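Local structure of methyltransferase 1 (Methanosarcina barkeri, 2I2X) at residues Leu30-Gly35 and Lys119-His124; Ile40-Tyr45 and Ala80-Thr85. The protein transfers the methyl group of methanol to the cob(I)amide carried by its corrinoid protein partner, a zinc-dependent step of methanogenesis. All blocks are in the same frame, centred on the assembly; numbering follows the deposited sequence.

Overall arrangement
Both contacts involve the TIM barrel of the subunit, and their centres lie about 9 Å apart on the same side of the chain's centre. Along the chain the order is 30-35, 40-45, 80-85, 119-124, so contact 2 falls wholly within the span that contact 1 brings together. Strands 40-43, 80-86 and 119-126 are consecutive neighbours in the parallel sheet, and Arg-123 N to Leu-83 O, at 2.8 Å, is a probable hydrogen bond linking the two contacts. Contact 1 joins an N-terminal hairpin, separate from that sheet, to the start of a barrel strand away from the annotated sites. Contact 2 runs along two adjacent strands and ends at Glu-84, near the metals.

Contact 1 (Leu30-Gly35 and Lys119-His124); sequences LDLEIG and KCALRH
Cys-120 O is the best-held polar atom between segments 30-35 and 119-124, gripped here by one bond: Leu-30 N donates to it at 2.9 Å, almost exactly along the C=O axis (177°). The return bond, from Cys-120 N to Leu-30 O, is weak at 3.4 Å. Together they make Leu-30 and Cys-120 a single antiparallel hydrogen-bonded pair; 30-35 still runs beside Lys-119 at Leu-32 and leaves the strand only after it.

The side chains extend this small footing on both sides. Leu-30, its CG beside the backbone N, brings CD1 to within 3.8 Å of Cys-120 SG, while His-113 of helix 95-116 also touches Leu-30. Leu-32 turns its CG anti to the backbone N (chi1 -164°) and so splits its methyls over the strand: CD1 reaches Lys-119 CB at 3.7 Å, and CD2 meets Ala-121 CB at 3.6 Å. Lys-119 keeps CG beside the backbone N (chi1 -53°), close to Asp-31 O; the bends at chi3 and chi4 then bring CE back over the same oxygen and set NZ 3.5 Å from OD2 of the solvent-facing Asp-31, a salt bridge whose hydrogen bond is long and weak. An alanine in place of Lys-119 would remove everything beyond CB and would probably cost Asp-31 both its ionic partner and the aliphatic cover over its carbonyl oxygen.

Further inward, Leu-32 also packs on Ala-80 and Ile-82. The arrangement is consistent with an N-terminal β-hairpin, strands 25-28 and 32-33, that covers the N-terminal end of a TIM barrel, Leu-32 and Ile-34 both packing on Ile-40, away from the metal site.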
ATOM      1  N   LEU A  30     -26.441  -3.237   4.340  1.00 12.30           N
ATOM      2  CA  LEU A  30     -27.071  -3.850   3.198  1.00 13.02           C
ATOM      3  C   LEU A  30     -26.755  -5.325   3.167  1.00 13.52           C
ATOM      4  O   LEU A  30     -25.776  -5.753   2.539  1.00 14.42           O
ATOM      5  CB  LEU A  30     -26.643  -3.138   1.928  1.00 12.90           C
ATOM      6  CG  LEU A  30     -27.016  -1.642   1.899  1.00 13.75           C
ATOM      7  CD1 LEU A  30     -26.290  -0.898   0.794  1.00 11.52           C
ATOM      8  CD2 LEU A  30     -28.542  -1.462   1.763  1.00 13.34           C
ATOM      9  N   ASP A  31     -27.561  -6.100   3.892  1.00 13.61           N
ATOM     10  CA  ASP A  31     -27.462  -7.557   3.852  1.00 14.27           C
ATOM     11  C   ASP A  31     -26.115  -8.094   4.414  1.00 13.05           C
ATOM     12  O   ASP A  31     -25.700  -9.212   4.119  1.00 12.74           O
ATOM     13  CB  ASP A  31     -27.727  -8.025   2.412  1.00 15.18           C
ATOM     14  CG  ASP A  31     -27.977  -9.497   2.320  1.00 19.99           C
ATOM     15  OD1 ASP A  31     -28.694 -10.025   3.203  1.00 24.77           O
ATOM     16  OD2 ASP A  31     -27.462 -10.132   1.355  1.00 24.91           O
ATOM     17  N   LEU A  32     -25.455  -7.293   5.246  1.00 12.23           N
ATOM     18  CA  LEU A  32     -24.176  -7.684   5.859  1.00 11.73           C
ATOM     19  C   LEU A  32     -24.335  -8.348   7.242  1.00 12.43           C
ATOM     20  O   LEU A  32     -25.230  -7.994   8.035  1.00 13.01           O
ATOM     21  CB  LEU A  32     -23.228  -6.485   5.991  1.00 10.51           C
ATOM     22  CG  LEU A  32     -21.760  -6.883   6.241  1.00  8.96           C
ATOM     23  CD1 LEU A  32     -21.134  -7.530   4.998  1.00  6.13           C
ATOM     24  CD2 LEU A  32     -20.888  -5.724   6.760  1.00  6.34           C
ATOM     25  N   GLU A  33     -23.460  -9.303   7.540  1.00 12.12           N
ATOM     26  CA  GLU A  33     -23.440  -9.887   8.868  1.00 12.37           C
ATOM     27  C   GLU A  33     -22.024 -10.051   9.362  1.00 11.77           C
ATOM     28  O   GLU A  33     -21.119 -10.433   8.603  1.00 11.31           O
ATOM     29  CB  GLU A  33     -24.194 -11.201   8.908  1.00 13.13           C
ATOM     30  CG  GLU A  33     -25.714 -11.074   8.645  1.00 15.51           C
ATOM     31  CD  GLU A  33     -26.403 -12.424   8.703  1.00 20.40           C
ATOM     32  OE1 GLU A  33     -25.677 -13.430   8.820  1.00 20.98           O
ATOM     33  OE2 GLU A  33     -27.660 -12.490   8.644  1.00 23.93           O
ATOM     34  N   ILE A  34     -21.839  -9.715  10.637  1.00 10.85           N
ATOM     35  CA  ILE A  34     -20.511  -9.606  11.225  1.00  9.91           C
ATOM     36  C   ILE A  34     -20.361 -10.597  12.358  1.00  9.35           C
ATOM     37  O   ILE A  34     -21.192 -10.617  13.266  1.00  9.95           O
ATOM     38  CB  ILE A  34     -20.244  -8.169  11.712  1.00  9.83           C
ATOM     39  CG1 ILE A  34     -20.632  -7.182  10.622  1.00  7.31           C
ATOM     40  CG2 ILE A  34     -18.779  -8.009  12.130  1.00  8.85           C
ATOM     41  CD1 ILE A  34     -20.700  -5.763  11.066  1.00  7.42           C
ATOM     42  N   GLY A  35     -19.306 -11.413  12.289  1.00  8.64           N
ATOM     43  CA  GLY A  35     -19.077 -12.501  13.223  1.00  7.32           C
ATOM     44  C   GLY A  35     -19.972 -13.676  12.908  1.00  7.62           C
ATOM     45  O   GLY A  35     -20.178 -14.558  13.745  1.00  8.42           O
ATOM     46  N   LYS A 119     -22.569  -7.265  -0.488  1.00  8.74           N
ATOM     47  CA  LYS A 119     -22.947  -6.879   0.858  1.00  9.18           C
ATOM     48  C   LYS A 119     -21.996  -5.807   1.356  1.00  8.83           C
ATOM     49  O   LYS A 119     -20.776  -5.912   1.187  1.00  9.99           O
ATOM     50  CB  LYS A 119     -22.850  -8.091   1.772  1.00  9.58           C
ATOM     51  CG  LYS A 119     -23.613  -9.318   1.293  1.00 11.62           C
ATOM     52  CD  LYS A 119     -22.892 -10.549   1.810  1.00 15.94           C
ATOM     53  CE  LYS A 119     -23.826 -11.587   2.319  1.00 18.29           C
ATOM     54  NZ  LYS A 119     -24.657 -12.182   1.277  1.00 22.13           N
ATOM     55  N   CYS A 120     -22.534  -4.770   1.960  1.00  8.12           N
ATOM     56  CA  CYS A 120     -21.691  -3.729   2.540  1.00  7.49           C
ATOM     57  C   CYS A 120     -22.368  -2.968   3.682  1.00  7.11           C
ATOM     58  O   CYS A 120     -23.593  -3.026   3.844  1.00  7.81           O
ATOM     59  CB  CYS A 120     -21.295  -2.759   1.450  1.00  7.13           C
ATOM     60  SG  CYS A 120     -22.719  -2.230   0.544  1.00  7.38           S
ATOM     61  N   ALA A 121     -21.570  -2.268   4.483  1.00  6.39           N
ATOM     62  CA  ALA A 121     -22.087  -1.484   5.607  1.00  5.92           C
ATOM     63  C   ALA A 121     -21.189  -0.284   5.749  1.00  6.18           C
ATOM     64  O   ALA A 121     -20.036  -0.314   5.333  1.00  7.12           O
ATOM     65  CB  ALA A 121     -22.128  -2.315   6.923  1.00  5.47           C
ATOM     66  N   LEU A 122     -21.733   0.795   6.274  1.00  6.52           N
ATOM     67  CA  LEU A 122     -20.980   2.008   6.417  1.00  7.52           C
ATOM     68  C   LEU A 122     -20.747   2.361   7.902  1.00  8.21           C
ATOM     69  O   LEU A 122     -21.665   2.438   8.693  1.00  9.32           O
ATOM     70  CB  LEU A 122     -21.690   3.137   5.666  1.00  7.22           C
ATOM     71  CG  LEU A 122     -21.079   4.532   5.824  1.00  7.01           C
ATOM     72  CD1 LEU A 122     -19.677   4.574   5.239  1.00  3.89           C
ATOM     73  CD2 LEU A 122     -21.976   5.609   5.233  1.00  5.46           C
ATOM     74  N   ARG A 123     -19.502   2.575   8.269  1.00  8.69           N
ATOM     75  CA  ARG A 123     -19.188   2.945   9.614  1.00  9.16           C
ATOM     76  C   ARG A 123     -18.705   4.367   9.601  1.00  9.91           C
ATOM     77  O   ARG A 123     -17.821   4.713   8.802  1.00 10.14           O
ATOM     78  CB  ARG A 123     -18.092   2.064  10.130  1.00  8.97           C
ATOM     79  CG  ARG A 123     -17.554   2.465  11.479  1.00  9.14           C
ATOM     80  CD  ARG A 123     -16.422   1.513  11.750  1.00  9.19           C
ATOM     81  NE  ARG A 123     -16.411   1.092  13.111  1.00  9.06           N
ATOM     82  CZ  ARG A 123     -16.149  -0.134  13.523  1.00 10.10           C
ATOM     83  NH1 ARG A 123     -15.859  -1.114  12.684  1.00  7.95           N
ATOM     84  NH2 ARG A 123     -16.181  -0.363  14.821  1.00 13.76           N
ATOM     85  N   HIS A 124     -19.301   5.180  10.474  1.00  9.65           N
ATOM     86  CA  HIS A 124     -18.862   6.527  10.712  1.00  9.79           C
ATOM     87  C   HIS A 124     -18.319   6.585  12.109  1.00 10.09           C
ATOM     88  O   HIS A 124     -18.963   6.127  13.051  1.00 10.37           O
ATOM     89  CB  HIS A 124     -20.023   7.511  10.571  1.00  9.88           C
ATOM     90  CG  HIS A 124     -20.016   8.260   9.277  1.00 10.53           C
ATOM     91  ND1 HIS A 124     -19.788   7.646   8.058  1.00 11.47           N
ATOM     92  CD2 HIS A 124     -20.180   9.573   9.011  1.00  8.07           C
ATOM     93  CE1 HIS A 124     -19.834   8.551   7.099  1.00  9.09           C
ATOM     94  NE2 HIS A 124     -20.051   9.730   7.652  1.00  8.81           N
TER

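Contact 2 (Ile40-Tyr45 and Ala80-Thr85)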
ATOM      1  N   ILE A  40     -14.598  -9.835   7.125  1.00  7.18           N
ATOM      2  CA  ILE A  40     -14.964  -8.769   6.186  1.00  6.97           C
ATOM      3  C   ILE A  40     -13.890  -7.690   6.142  1.00  7.48           C
ATOM      4  O   ILE A  40     -13.446  -7.221   7.202  1.00  8.01           O
ATOM      5  CB  ILE A  40     -16.261  -8.075   6.588  1.00  6.72           C
ATOM      6  CG1 ILE A  40     -17.418  -9.065   6.682  1.00  5.67           C
ATOM      7  CG2 ILE A  40     -16.619  -7.013   5.587  1.00  5.30           C
ATOM      8  CD1 ILE A  40     -18.432  -8.641   7.729  1.00  5.68           C
ATOM      9  N   PRO A  41     -13.469  -7.280   4.921  1.00  7.09           N
ATOM     10  CA  PRO A  41     -12.511  -6.169   4.883  1.00  6.34           C
ATOM     11  C   PRO A  41     -13.190  -4.855   5.239  1.00  5.90           C
ATOM     12  O   PRO A  41     -14.345  -4.636   4.885  1.00  5.48           O
ATOM     13  CB  PRO A  41     -12.026  -6.171   3.423  1.00  5.82           C
ATOM     14  CG  PRO A  41     -13.173  -6.770   2.644  1.00  4.99           C
ATOM     15  CD  PRO A  41     -13.822  -7.768   3.571  1.00  6.30           C
ATOM     16  N   GLU A  42     -12.456  -3.988   5.930  1.00  6.51           N
ATOM     17  CA  GLU A  42     -12.948  -2.670   6.342  1.00  6.81           C
ATOM     18  C   GLU A  42     -11.923  -1.636   5.882  1.00  7.20           C
ATOM     19  O   GLU A  42     -10.811  -1.555   6.426  1.00  7.70           O
ATOM     20  CB  GLU A  42     -13.158  -2.608   7.870  1.00  5.73           C
ATOM     21  CG  GLU A  42     -13.640  -1.224   8.438  1.00  8.15           C
ATOM     22  CD  GLU A  42     -14.428  -1.304   9.812  1.00 12.68           C
ATOM     23  OE1 GLU A  42     -14.206  -2.220  10.658  1.00 11.96           O
ATOM     24  OE2 GLU A  42     -15.307  -0.442  10.037  1.00 12.48           O
ATOM     25  N   ILE A  43     -12.283  -0.846   4.883  1.00  7.40           N
ATOM     26  CA  ILE A  43     -11.325   0.100   4.320  1.00  8.49           C
ATOM     27  C   ILE A  43     -11.465   1.497   4.955  1.00  9.41           C
ATOM     28  O   ILE A  43     -12.580   2.002   5.152  1.00  8.92           O
ATOM     29  CB  ILE A  43     -11.408   0.149   2.755  1.00  8.06           C
ATOM     30  CG1 ILE A  43     -10.330   1.063   2.158  1.00  7.31           C
ATOM     31  CG2 ILE A  43     -12.830   0.541   2.303  1.00  7.07           C
ATOM     32  CD1 ILE A  43      -8.887   0.502   2.168  1.00  5.06           C
ATOM     33  N   ASN A  44     -10.309   2.088   5.266  1.00 10.08           N
ATOM     34  CA  ASN A  44     -10.205   3.417   5.863  1.00 11.10           C
ATOM     35  C   ASN A  44      -9.452   4.336   4.924  1.00 11.66           C
ATOM     36  O   ASN A  44      -8.826   3.854   3.976  1.00 11.30           O
ATOM     37  CB  ASN A  44      -9.519   3.342   7.213  1.00 11.09           C
ATOM     38  CG  ASN A  44     -10.503   3.065   8.327  1.00 13.29           C
ATOM     39  OD1 ASN A  44     -11.144   3.986   8.839  1.00 15.97           O
ATOM     40  ND2 ASN A  44     -10.666   1.795   8.679  1.00 12.21           N
ATOM     41  N   TYR A  45      -9.540   5.643   5.171  1.00 11.98           N
ATOM     42  CA  TYR A  45      -9.100   6.672   4.212  1.00 13.02           C
ATOM     43  C   TYR A  45      -9.190   8.052   4.853  1.00 13.83           C
ATOM     44  O   TYR A  45      -9.996   8.253   5.743  1.00 14.44           O
ATOM     45  CB  TYR A  45      -9.981   6.666   2.952  1.00 12.26           C
ATOM     46  CG  TYR A  45     -11.449   6.385   3.254  1.00 11.42           C
ATOM     47  CD1 TYR A  45     -12.315   7.398   3.618  1.00  8.96           C
ATOM     48  CD2 TYR A  45     -11.953   5.094   3.173  1.00  8.68           C
ATOM     49  CE1 TYR A  45     -13.655   7.115   3.899  1.00 10.24           C
ATOM     50  CE2 TYR A  45     -13.260   4.813   3.448  1.00  8.48           C
ATOM     51  CZ  TYR A  45     -14.110   5.817   3.808  1.00  8.82           C
ATOM     52  OH  TYR A  45     -15.417   5.502   4.076  1.00  9.21           O
ATOM     53  N   ALA A  80     -18.087  -8.951  -0.077  1.00  5.41           N
ATOM     54  CA  ALA A  80     -18.464  -8.047   1.039  1.00  5.55           C
ATOM     55  C   ALA A  80     -17.419  -6.981   1.371  1.00  5.77           C
ATOM     56  O   ALA A  80     -16.217  -7.142   1.130  1.00  5.76           O
ATOM     57  CB  ALA A  80     -18.816  -8.846   2.297  1.00  4.60           C
ATOM     58  N   ILE A  81     -17.880  -5.871   1.917  1.00  5.69           N
ATOM     59  CA  ILE A  81     -16.957  -4.828   2.255  1.00  5.63           C
ATOM     60  C   ILE A  81     -17.589  -3.829   3.222  1.00  5.76           C
ATOM     61  O   ILE A  81     -18.779  -3.539   3.110  1.00  5.97           O
ATOM     62  CB  ILE A  81     -16.421  -4.155   0.960  1.00  5.67           C
ATOM     63  CG1 ILE A  81     -15.104  -3.394   1.229  1.00  6.96           C
ATOM     64  CG2 ILE A  81     -17.488  -3.387   0.229  1.00  3.48           C
ATOM     65  CD1 ILE A  81     -15.307  -2.020   1.540  1.00 11.38           C
ATOM     66  N   ILE A  82     -16.798  -3.303   4.155  1.00  5.05           N
ATOM     67  CA  ILE A  82     -17.273  -2.219   5.024  1.00  5.22           C
ATOM     68  C   ILE A  82     -16.420  -0.988   4.736  1.00  5.59           C
ATOM     69  O   ILE A  82     -15.186  -1.112   4.644  1.00  5.92           O
ATOM     70  CB  ILE A  82     -17.095  -2.576   6.506  1.00  4.95           C
ATOM     71  CG1 ILE A  82     -18.047  -3.708   6.897  1.00  4.37           C
ATOM     72  CG2 ILE A  82     -17.299  -1.350   7.374  1.00  5.14           C
ATOM     73  CD1 ILE A  82     -17.676  -4.431   8.212  1.00  2.45           C
ATOM     74  N   LEU A  83     -17.050   0.177   4.578  1.00  5.15           N
ATOM     75  CA  LEU A  83     -16.304   1.439   4.496  1.00  5.06           C
ATOM     76  C   LEU A  83     -16.339   2.150   5.855  1.00  5.56           C
ATOM     77  O   LEU A  83     -17.409   2.297   6.477  1.00  4.91           O
ATOM     78  CB  LEU A  83     -16.867   2.343   3.388  1.00  5.01           C
ATOM     79  CG  LEU A  83     -16.682   1.910   1.905  1.00  6.34           C
ATOM     80  CD1 LEU A  83     -17.727   0.865   1.356  1.00  2.08           C
ATOM     81  CD2 LEU A  83     -16.615   3.145   0.985  1.00  3.55           C
ATOM     82  N   GLU A  84     -15.177   2.565   6.342  1.00  6.22           N
ATOM     83  CA  GLU A  84     -15.151   3.349   7.542  1.00  7.52           C
ATOM     84  C   GLU A  84     -14.681   4.779   7.267  1.00  8.47           C
ATOM     85  O   GLU A  84     -13.533   4.996   6.840  1.00  9.12           O
ATOM     86  CB  GLU A  84     -14.304   2.707   8.653  1.00  7.53           C
ATOM     87  CG  GLU A  84     -14.215   3.648   9.893  1.00  8.50           C
ATOM     88  CD  GLU A  84     -13.297   3.195  10.995  1.00 11.43           C
ATOM     89  OE1 GLU A  84     -12.571   2.186  10.834  1.00 13.13           O
ATOM     90  OE2 GLU A  84     -13.294   3.872  12.046  1.00 12.87           O
ATOM     91  N   THR A  85     -15.553   5.741   7.561  1.00  8.56           N
ATOM     92  CA  THR A  85     -15.217   7.160   7.487  1.00  9.79           C
ATOM     93  C   THR A  85     -14.907   7.722   8.870  1.00 10.14           C
ATOM     94  O   THR A  85     -15.810   7.882   9.698  1.00 10.18           O
ATOM     95  CB  THR A  85     -16.376   7.984   6.857  1.00  9.77           C
ATOM     96  OG1 THR A  85     -16.774   7.374   5.617  1.00 12.76           O
ATOM     97  CG2 THR A  85     -15.959   9.407   6.583  1.00  8.99           C
TER
HETATM   98  O   HOH W   1     -11.399   6.385   7.594  1.00  3.62           O
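Strands 40-43 and 80-86, joined by helix 55-76, form a β-α-β unit of the TIM barrel, and their parallel pairing is held by three bonds. Ile-82 N donates to Pro-41 O, Ile-43 N to Ile-82 O, and Glu-84 N to Ile-43 O, the last nearly straight (173°). On the face bearing Glu-42 and Ile-82, Ile-40 CG2 meets Ile-82 CD1 at 3.8 Å. On the face bearing Ile-43 and Leu-83, Ile-43 CG2 touches Ile-81 CD1 at 3.6 Å.

Asn-44 ND2 donates to Glu-84 OE1 at 2.9 Å, in its own amide plane but from above the carboxylate, the two planes 70° apart. Glu-84 O sits over one face of the Tyr-45 ring, displaced toward its rim, and Tyr-45 OH shares a hydrogen bond of 2.8 Å with Thr-85 OG1, which Gln-105 also holds. A water links Asn-44 OD1, Tyr-45 N and Glu-84 O.

Glu-42 OE2 and Glu-84 OE1 lie 3.9 Å apart. Arg-123 on Glu-42 and Lys-267 on Glu-84 probably offset the repulsion; Thr-285 and Thr-125 add hydrogen bonds. Glu-84, about 5 Å from zinc ligand Glu-164 side chain to side chain, is a second-shell carboxylate, and Lys-267 would probably temper its charge.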